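Local coordinates for cytoplasmic export protein 1 (Saccharomyces cerevisiae, PDB 3VWA), which takes part in nuclear tRNA export, associating with the nuclear pore complex, where it may collect tRNAs from export receptors and deliver aminoacylated tRNAs to the translation machinery, at residues P290-I295 and A326-L331; G388-D393 and L424-V429; N494-K499 and L527-K532. All blocks are in the same frame, centred on the assembly; numbering follows the deposited sequence.

Contact 1: P290-I295 and A326-L331; sequences PELCEI and AIVLDL
L292 and C293 meet I327 and V328 where the helical segments 290-295 and 326-331 run roughly antiparallel, their axes 10.0 Å apart at closest approach and their directions 145° from each other. C293 and V328 lie nearest in the backbone, with 7.1 Å between C293 CA and V328 CA. The contact is wholly apolar, and most of it turns on one methyl group, V328 CG2. V328 carries its other methyl, CG1, anti to the backbone N (chi1 152°), which leaves CG2 beside that nitrogen and lets the branched side chain spread both methyls across the facing helix. CG2 fits between two neighbouring residues: V328 CG2 is 3.6 Å from L292 CD1, and the same V328 CG2 is 3.8 Å from C293 SG. The sulfur also touches the second methyl, with C293 SG 3.8 Å from V328 CG1; the compact cysteine thus lets its sulfur rest against both arms of the fork. L292 and V328 lie alongside each other, pointing opposite ways, which brings the L292 stem into play as well: its CB is 3.7 Å from V328 CG2. Beyond V328, L292 lies roughly perpendicular to I327, and L292 CD1 sits 3.7 Å from I327 CB, while the CG1 arm of I327 leads away. A long leucine can thus span two residues of the opposite helix. All four residues are buried. M262 and Y269 of helix 255-271 touch L292 and I327, while F342 and L345 of helix 342-351 touch V328 and C293, so that helices 283-303 and 321-335 pack together in the all-helical part of the chain with helices 255-271 and 342-351 beside them.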
loop_
_atom_site.group_PDB
_atom_site.type_symbol
_atom_site.label_atom_id
_atom_site.label_comp_id
_atom_site.label_asym_id
_atom_site.label_seq_id
_atom_site.Cartn_x
_atom_site.Cartn_y
_atom_site.Cartn_z
ATOM N N PRO A 290 4.911 3.675 -7.457
ATOM C CA PRO A 290 5.294 3.226 -8.757
ATOM C C PRO A 290 6.462 4.012 -9.336
ATOM O O PRO A 290 7.293 3.399 -9.993
ATOM C CB PRO A 290 4.013 3.397 -9.631
ATOM C CG PRO A 290 2.963 3.968 -8.764
ATOM C CD PRO A 290 3.523 4.186 -7.384
ATOM N N GLU A 291 6.555 5.325 -9.097
ATOM C CA GLU A 291 7.756 6.071 -9.532
ATOM C C GLU A 291 9.049 5.619 -8.835
ATOM O O GLU A 291 10.089 5.428 -9.509
ATOM C CB GLU A 291 7.586 7.603 -9.373
ATOM C CG GLU A 291 6.426 8.205 -10.165
ATOM C CD GLU A 291 6.609 8.181 -11.694
ATOM O OE1 GLU A 291 7.530 7.495 -12.233
ATOM O OE2 GLU A 291 5.827 8.874 -12.378
ATOM N N LEU A 292 9.010 5.427 -7.507
ATOM C CA LEU A 292 10.172 4.840 -6.823
ATOM C C LEU A 292 10.536 3.505 -7.393
ATOM O O LEU A 292 11.690 3.221 -7.658
ATOM C CB LEU A 292 9.874 4.535 -5.353
ATOM C CG LEU A 292 10.791 5.159 -4.321
ATOM C CD1 LEU A 292 10.559 4.714 -2.869
ATOM C CD2 LEU A 292 12.279 5.201 -4.726
ATOM N N CYS A 293 9.545 2.651 -7.524
ATOM C CA CYS A 293 9.788 1.320 -8.072
ATOM C C CYS A 293 10.516 1.430 -9.407
ATOM O O CYS A 293 11.530 0.773 -9.600
ATOM C CB CYS A 293 8.491 0.537 -8.211
ATOM S SG CYS A 293 7.794 -0.004 -6.617
ATOM N N GLU A 294 10.059 2.304 -10.295
ATOM C CA GLU A 294 10.764 2.524 -11.564
ATOM C C GLU A 294 12.218 2.931 -11.355
ATOM O O GLU A 294 13.126 2.464 -12.065
ATOM C CB GLU A 294 10.037 3.595 -12.413
ATOM C CG GLU A 294 8.895 3.038 -13.236
ATOM C CD GLU A 294 9.378 1.872 -14.081
ATOM O OE1 GLU A 294 10.408 2.037 -14.798
ATOM O OE2 GLU A 294 8.753 0.791 -13.976
ATOM N N ILE A 295 12.456 3.833 -10.393
ATOM C CA ILE A 295 13.837 4.295 -10.168
ATOM C C ILE A 295 14.680 3.203 -9.576
ATOM O O ILE A 295 15.843 3.075 -9.941
ATOM C CB ILE A 295 13.905 5.595 -9.366
ATOM C CG1 ILE A 295 13.491 6.737 -10.296
ATOM C CG2 ILE A 295 15.355 5.846 -8.856
ATOM C CD1 ILE A 295 12.531 7.719 -9.651
ATOM N N ALA A 326 13.406 0.024 1.045
ATOM C CA ALA A 326 12.793 0.028 2.408
ATOM C C ALA A 326 11.503 0.852 2.407
ATOM O O ALA A 326 10.452 0.433 2.952
ATOM C CB ALA A 326 13.792 0.523 3.489
ATOM N N ILE A 327 11.528 1.968 1.692
ATOM C CA ILE A 327 10.347 2.789 1.568
ATOM C C ILE A 327 9.269 2.044 0.838
ATOM O O ILE A 327 8.087 2.122 1.187
ATOM C CB ILE A 327 10.681 4.050 0.773
ATOM C CG1 ILE A 327 11.991 4.679 1.272
ATOM C CG2 ILE A 327 9.555 5.038 0.713
ATOM C CD1 ILE A 327 11.890 5.420 2.570
ATOM N N VAL A 328 9.641 1.360 -0.239
ATOM C CA VAL A 328 8.632 0.770 -1.072
ATOM C C VAL A 328 7.978 -0.381 -0.257
ATOM O O VAL A 328 6.752 -0.517 -0.246
ATOM C CB VAL A 328 9.236 0.295 -2.408
ATOM C CG1 VAL A 328 8.464 -0.872 -2.972
ATOM C CG2 VAL A 328 9.248 1.421 -3.422
ATOM N N LEU A 329 8.806 -1.187 0.397
ATOM C CA LEU A 329 8.322 -2.378 1.138
ATOM C C LEU A 329 7.458 -1.959 2.293
ATOM O O LEU A 329 6.430 -2.588 2.533
ATOM C CB LEU A 329 9.458 -3.241 1.709
ATOM C CG LEU A 329 10.339 -3.983 0.729
ATOM C CD1 LEU A 329 11.622 -4.459 1.432
ATOM C CD2 LEU A 329 9.504 -5.096 0.113
ATOM N N ASP A 330 7.893 -0.917 2.994
ATOM C CA ASP A 330 7.075 -0.268 4.034
ATOM C C ASP A 330 5.760 0.261 3.505
ATOM O O ASP A 330 4.704 -0.107 3.980
ATOM C CB ASP A 330 7.823 0.890 4.742
ATOM C CG ASP A 330 6.970 1.562 5.858
ATOM O OD1 ASP A 330 7.211 2.749 6.172
ATOM O OD2 ASP A 330 6.077 0.912 6.458
ATOM N N LEU A 331 5.799 1.124 2.504
ATOM C CA LEU A 331 4.561 1.809 2.124
ATOM C C LEU A 331 3.567 0.902 1.402
ATOM O O LEU A 331 2.363 1.134 1.502
ATOM C CB LEU A 331 4.850 3.051 1.299
ATOM C CG LEU A 331 5.552 4.185 2.043
ATOM C CD1 LEU A 331 5.780 5.292 1.046
ATOM C CD2 LEU A 331 4.743 4.682 3.246
#

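Contact 2: G388-D393 and L424-V429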
loop_
_atom_site.group_PDB
_atom_site.type_symbol
_atom_site.label_atom_id
_atom_site.label_comp_id
_atom_site.label_asym_id
_atom_site.label_seq_id
_atom_site.Cartn_x
_atom_site.Cartn_y
_atom_site.Cartn_z
ATOM N N GLY A 388 21.328 -17.977 0.659
ATOM C CA GLY A 388 21.720 -17.210 1.879
ATOM C C GLY A 388 22.429 -18.097 2.914
ATOM O O GLY A 388 23.259 -17.626 3.711
ATOM N N LEU A 389 22.141 -19.401 2.889
ATOM C CA LEU A 389 22.715 -20.278 3.949
ATOM C C LEU A 389 24.165 -20.539 3.747
ATOM O O LEU A 389 24.876 -20.915 4.691
ATOM C CB LEU A 389 21.993 -21.635 4.061
ATOM C CG LEU A 389 20.566 -21.618 4.564
ATOM C CD1 LEU A 389 19.992 -23.025 4.347
ATOM C CD2 LEU A 389 20.504 -21.214 6.037
ATOM N N THR A 390 24.612 -20.310 2.512
ATOM C CA THR A 390 25.973 -20.642 2.143
ATOM C C THR A 390 26.836 -19.403 1.969
ATOM O O THR A 390 27.990 -19.516 1.583
ATOM C CB THR A 390 26.027 -21.519 0.867
ATOM O OG1 THR A 390 25.565 -20.763 -0.258
ATOM C CG2 THR A 390 25.177 -22.781 1.019
ATOM N N ASP A 391 26.278 -18.229 2.258
ATOM C CA ASP A 391 26.987 -16.944 2.210
ATOM C C ASP A 391 28.081 -16.909 3.290
ATOM O O ASP A 391 27.972 -17.602 4.295
ATOM C CB ASP A 391 25.977 -15.813 2.435
ATOM C CG ASP A 391 26.550 -14.411 2.156
ATOM O OD1 ASP A 391 26.539 -13.980 1.001
ATOM O OD2 ASP A 391 26.974 -13.724 3.096
ATOM N N SER A 392 29.120 -16.077 3.090
ATOM C CA SER A 392 30.281 -16.062 3.958
ATOM C C SER A 392 30.026 -15.335 5.238
ATOM O O SER A 392 30.710 -15.576 6.218
ATOM C CB SER A 392 31.521 -15.464 3.245
ATOM O OG SER A 392 31.395 -14.057 3.028
ATOM N N ASP A 393 29.067 -14.413 5.230
ATOM C CA ASP A 393 28.724 -13.653 6.439
ATOM C C ASP A 393 27.791 -14.541 7.303
ATOM O O ASP A 393 26.723 -14.974 6.853
ATOM C CB ASP A 393 28.037 -12.347 6.017
ATOM C CG ASP A 393 27.746 -11.434 7.183
ATOM O OD1 ASP A 393 28.538 -10.494 7.494
ATOM O OD2 ASP A 393 26.753 -11.661 7.860
ATOM N N LEU A 424 20.129 -28.192 5.780
ATOM C CA LEU A 424 20.137 -28.132 7.245
ATOM C C LEU A 424 21.198 -29.054 7.841
ATOM O O LEU A 424 21.805 -28.708 8.830
ATOM C CB LEU A 424 18.746 -28.434 7.837
ATOM C CG LEU A 424 17.647 -27.413 7.484
ATOM C CD1 LEU A 424 16.239 -27.971 7.671
ATOM C CD2 LEU A 424 17.817 -26.132 8.301
ATOM N N ALA A 425 21.419 -30.210 7.226
ATOM C CA ALA A 425 22.494 -31.104 7.619
ATOM C C ALA A 425 23.845 -30.399 7.543
ATOM O O ALA A 425 24.716 -30.650 8.369
ATOM C CB ALA A 425 22.493 -32.372 6.782
ATOM N N LYS A 426 24.002 -29.487 6.580
ATOM C CA LYS A 426 25.222 -28.713 6.499
ATOM C C LYS A 426 25.306 -27.635 7.559
ATOM O O LYS A 426 26.298 -27.522 8.230
ATOM C CB LYS A 426 25.415 -28.104 5.117
ATOM C CG LYS A 426 26.866 -27.715 4.917
ATOM C CD LYS A 426 27.075 -26.710 3.798
ATOM C CE LYS A 426 28.400 -25.952 3.962
ATOM N NZ LYS A 426 28.235 -24.612 3.304
ATOM N N THR A 427 24.254 -26.853 7.737
ATOM C CA THR A 427 24.305 -25.817 8.754
ATOM C C THR A 427 24.416 -26.348 10.198
ATOM O O THR A 427 24.808 -25.642 11.076
ATOM C CB THR A 427 23.178 -24.759 8.563
ATOM O OG1 THR A 427 21.910 -25.289 8.999
ATOM C CG2 THR A 427 23.142 -24.329 7.046
ATOM N N GLN A 428 24.113 -27.611 10.418
ATOM C CA GLN A 428 24.297 -28.205 11.714
ATOM C C GLN A 428 25.799 -28.400 12.071
ATOM O O GLN A 428 26.162 -28.590 13.252
ATOM C CB GLN A 428 23.490 -29.516 11.796
ATOM C CG GLN A 428 23.477 -30.144 13.178
ATOM C CD GLN A 428 22.382 -31.188 13.388
ATOM O OE1 GLN A 428 21.923 -31.870 12.444
ATOM N NE2 GLN A 428 21.965 -31.332 14.647
ATOM N N VAL A 429 26.668 -28.342 11.066
ATOM C CA VAL A 429 28.119 -28.450 11.330
ATOM C C VAL A 429 28.830 -27.096 11.022
ATOM O O VAL A 429 30.061 -27.002 10.838
ATOM C CB VAL A 429 28.730 -29.688 10.593
ATOM C CG1 VAL A 429 28.485 -29.628 9.093
ATOM C CG2 VAL A 429 30.225 -29.806 10.852
#
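Apolar packing between L389 and T427 forms the buried part of this contact. L389 CB and T427 CG2 are 4.2 Å apart, a loose touch between two side chains that both start out toward the opposite segment; L389 CA and T427 CA, 7.5 Å from each other, mark the closest backbone approach. T427 presents its methyl because the CG2 branch stands beside the backbone N while OG1 occupies the crowded position between N and the carbonyl carbon (chi1 76°). Threonine suits a place that needs both characters: its methyl faces L389, and its hydroxyl is hydrogen-bonded to that of T439 on helix 433-446. L389 reaches on to T400 and L401 of helix 394-407.

At the exposed edge the aliphatic and charged meet. The extended K426 chain brings NZ to 4.2 Å from T390 CG2, a van der Waals approach, while T390 OG1 is hydrogen-bonded to the carbonyl O of Q387. Segment 388-393 belongs to the first HEAT repeat, and is the turn between helices 374-387 and 394-407; segment 424-429 includes the last part of helix 413-427, which follows in the array, and the residues after it.

Hydrogen bonds and charges shape the turn itself. D391 OD2 accepts the backbone N of D393 at 3.1 Å, an Asx turn in which the N-H comes from above the carboxylate plane, 37° out of it, with an N-H...O angle of 159°. The other oxygen, D391 OD1, forms a salt bridge with R355 of helix 355-368, so the carboxylate is held at both oxygens. D393 takes the N-cap position of helix 394-407, where its short side chain can reach the first turn: OD2 accepts the backbone N of L396, three residues on.

Contact 3: N494-K499 and L527-K532; sequences NTIANK and LEKLEK
I496 of segment 494-499 sets its side chain nearly square to that of K529 in segment 527-532. The touching residues belong to the second HEAT repeat, segment 527-532 running just past its end, and the two helical segments meet steeply, their directions 116° apart. The end of I496 lies across the aliphatic shaft of the lysine: I496 CD1 is 3.7 Å from K529 CE and 4.0 Å from K529 CD. K529 can offer that length of hydrocarbon because CG stands anti to its backbone N (chi1 166°) and the chain stays extended beyond it. Lysine suits this edge, since its methylenes pack on a buried isoleucine while the ammonium group reaches past it to the carbonyl oxygens of I488 and F491, to both of which NZ is hydrogen-bonded.

The other branch of I496 serves the neighbouring residue. I496 CG2 approaches L530 CB at 4.3 Å, so the beta-branched side chain divides its two arms between consecutive residues of the opposite helix. L530 also leans on L501 of helix 493-504. Next to I496, the small side chain of A497 lets the leucine's end come in against it at the exposed margin, where A497 CB lies 4.1 Å from L530 CD1.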
loop_
_atom_site.group_PDB
_atom_site.type_symbol
_atom_site.label_atom_id
_atom_site.label_comp_id
_atom_site.label_asym_id
_atom_site.label_seq_id
_atom_site.Cartn_x
_atom_site.Cartn_y
_atom_site.Cartn_z
ATOM N N ASN A 494 6.670 -46.983 21.330
ATOM C CA ASN A 494 7.486 -47.866 20.570
ATOM C C ASN A 494 8.799 -47.236 20.075
ATOM O O ASN A 494 9.853 -47.833 20.133
ATOM C CB ASN A 494 6.685 -48.338 19.386
ATOM C CG ASN A 494 7.095 -49.700 18.977
ATOM O OD1 ASN A 494 7.906 -49.871 18.061
ATOM N ND2 ASN A 494 6.594 -50.695 19.709
ATOM N N THR A 495 8.716 -46.022 19.572
ATOM C CA THR A 495 9.913 -45.374 19.067
ATOM C C THR A 495 10.806 -44.961 20.233
ATOM O O THR A 495 11.989 -45.124 20.172
ATOM C CB THR A 495 9.527 -44.179 18.191
ATOM O OG1 THR A 495 8.581 -44.654 17.221
ATOM C CG2 THR A 495 10.795 -43.542 17.539
ATOM N N ILE A 496 10.208 -44.485 21.319
ATOM C CA ILE A 496 10.938 -44.211 22.529
ATOM C C ILE A 496 11.818 -45.387 22.929
ATOM O O ILE A 496 13.028 -45.222 23.095
ATOM C CB ILE A 496 9.981 -43.766 23.676
ATOM C CG1 ILE A 496 9.504 -42.323 23.369
ATOM C CG2 ILE A 496 10.686 -43.802 25.039
ATOM C CD1 ILE A 496 8.103 -42.074 23.911
ATOM N N ALA A 497 11.204 -46.554 23.057
ATOM C CA ALA A 497 11.826 -47.804 23.445
ATOM C C ALA A 497 12.809 -48.366 22.423
ATOM O O ALA A 497 13.829 -48.952 22.826
ATOM C CB ALA A 497 10.721 -48.828 23.667
ATOM N N ASN A 498 12.483 -48.219 21.131
ATOM C CA ASN A 498 13.318 -48.725 20.029
ATOM C C ASN A 498 14.537 -47.830 19.905
ATOM O O ASN A 498 15.538 -48.263 19.385
ATOM C CB ASN A 498 12.624 -48.554 18.643
ATOM C CG ASN A 498 11.711 -49.722 18.241
ATOM O OD1 ASN A 498 10.903 -50.251 19.044
ATOM N ND2 ASN A 498 11.825 -50.121 16.951
ATOM N N LYS A 499 14.415 -46.548 20.259
ATOM C CA LYS A 499 15.364 -45.574 19.708
ATOM C C LYS A 499 15.670 -44.338 20.541
ATOM O O LYS A 499 16.822 -44.026 20.801
ATOM C CB LYS A 499 14.831 -45.121 18.333
ATOM C CG LYS A 499 15.712 -44.104 17.614
ATOM C CD LYS A 499 15.124 -43.796 16.248
ATOM C CE LYS A 499 15.289 -44.995 15.305
ATOM N NZ LYS A 499 15.615 -44.483 13.946
ATOM N N LEU A 527 10.877 -41.714 30.185
ATOM C CA LEU A 527 10.710 -42.936 30.969
ATOM C C LEU A 527 9.315 -43.117 31.521
ATOM O O LEU A 527 8.772 -44.247 31.517
ATOM C CB LEU A 527 11.680 -42.955 32.170
ATOM C CG LEU A 527 13.146 -43.181 31.826
ATOM C CD1 LEU A 527 13.904 -43.134 33.150
ATOM C CD2 LEU A 527 13.324 -44.532 31.101
ATOM N N GLU A 528 8.772 -42.018 32.035
ATOM C CA GLU A 528 7.408 -42.006 32.599
ATOM C C GLU A 528 6.408 -42.294 31.519
ATOM O O GLU A 528 5.488 -43.110 31.702
ATOM C CB GLU A 528 7.095 -40.646 33.235
ATOM C CG GLU A 528 7.158 -40.615 34.760
ATOM C CD GLU A 528 8.265 -39.721 35.334
ATOM O OE1 GLU A 528 9.280 -40.274 35.846
ATOM O OE2 GLU A 528 8.118 -38.464 35.292
ATOM N N LYS A 529 6.594 -41.655 30.355
ATOM C CA LYS A 529 5.690 -41.927 29.249
ATOM C C LYS A 529 5.710 -43.407 28.876
ATOM O O LYS A 529 4.656 -44.033 28.753
ATOM C CB LYS A 529 5.936 -40.987 28.071
ATOM C CG LYS A 529 5.254 -41.449 26.793
ATOM C CD LYS A 529 5.052 -40.307 25.794
ATOM C CE LYS A 529 4.634 -40.868 24.444
ATOM N NZ LYS A 529 4.371 -39.676 23.570
ATOM N N LEU A 530 6.913 -43.980 28.768
ATOM C CA LEU A 530 7.072 -45.416 28.448
ATOM C C LEU A 530 6.488 -46.314 29.498
ATOM O O LEU A 530 5.810 -47.305 29.163
ATOM C CB LEU A 530 8.542 -45.794 28.223
ATOM C CG LEU A 530 9.022 -47.240 27.964
ATOM C CD1 LEU A 530 8.266 -47.948 26.822
ATOM C CD2 LEU A 530 10.541 -47.251 27.689
ATOM N N GLU A 531 6.779 -45.997 30.763
ATOM C CA GLU A 531 6.274 -46.800 31.891
ATOM C C GLU A 531 4.743 -46.872 31.938
ATOM O O GLU A 531 4.179 -47.944 32.239
ATOM C CB GLU A 531 6.822 -46.277 33.227
ATOM N N LYS A 532 4.095 -45.739 31.635
ATOM C CA LYS A 532 2.634 -45.614 31.677
ATOM C C LYS A 532 1.981 -46.476 30.628
ATOM O O LYS A 532 0.964 -47.103 30.901
ATOM C CB LYS A 532 2.198 -44.166 31.490
#

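How the contacts relate
Contact 1 is the core contact of the three: all four of its touching residues are buried, and its centre is about 10 Å from the centre of the chain. Contacts 2 and 3 are partly buried, their centres about 35 and 53 Å from it. They follow one another along the chain without touching, and no two share a helix. Contacts 1 and 3 each pair two helices, contact 2 a turn with a helix end. All three rest mainly on apolar touches, but the two outer contacts each add a lysine at an exposed edge. In contact 3 the lysine lends its methylenes, in contact 2 its ammonium end. The nearest atoms of contacts 2 and 3 are about 14 Å apart.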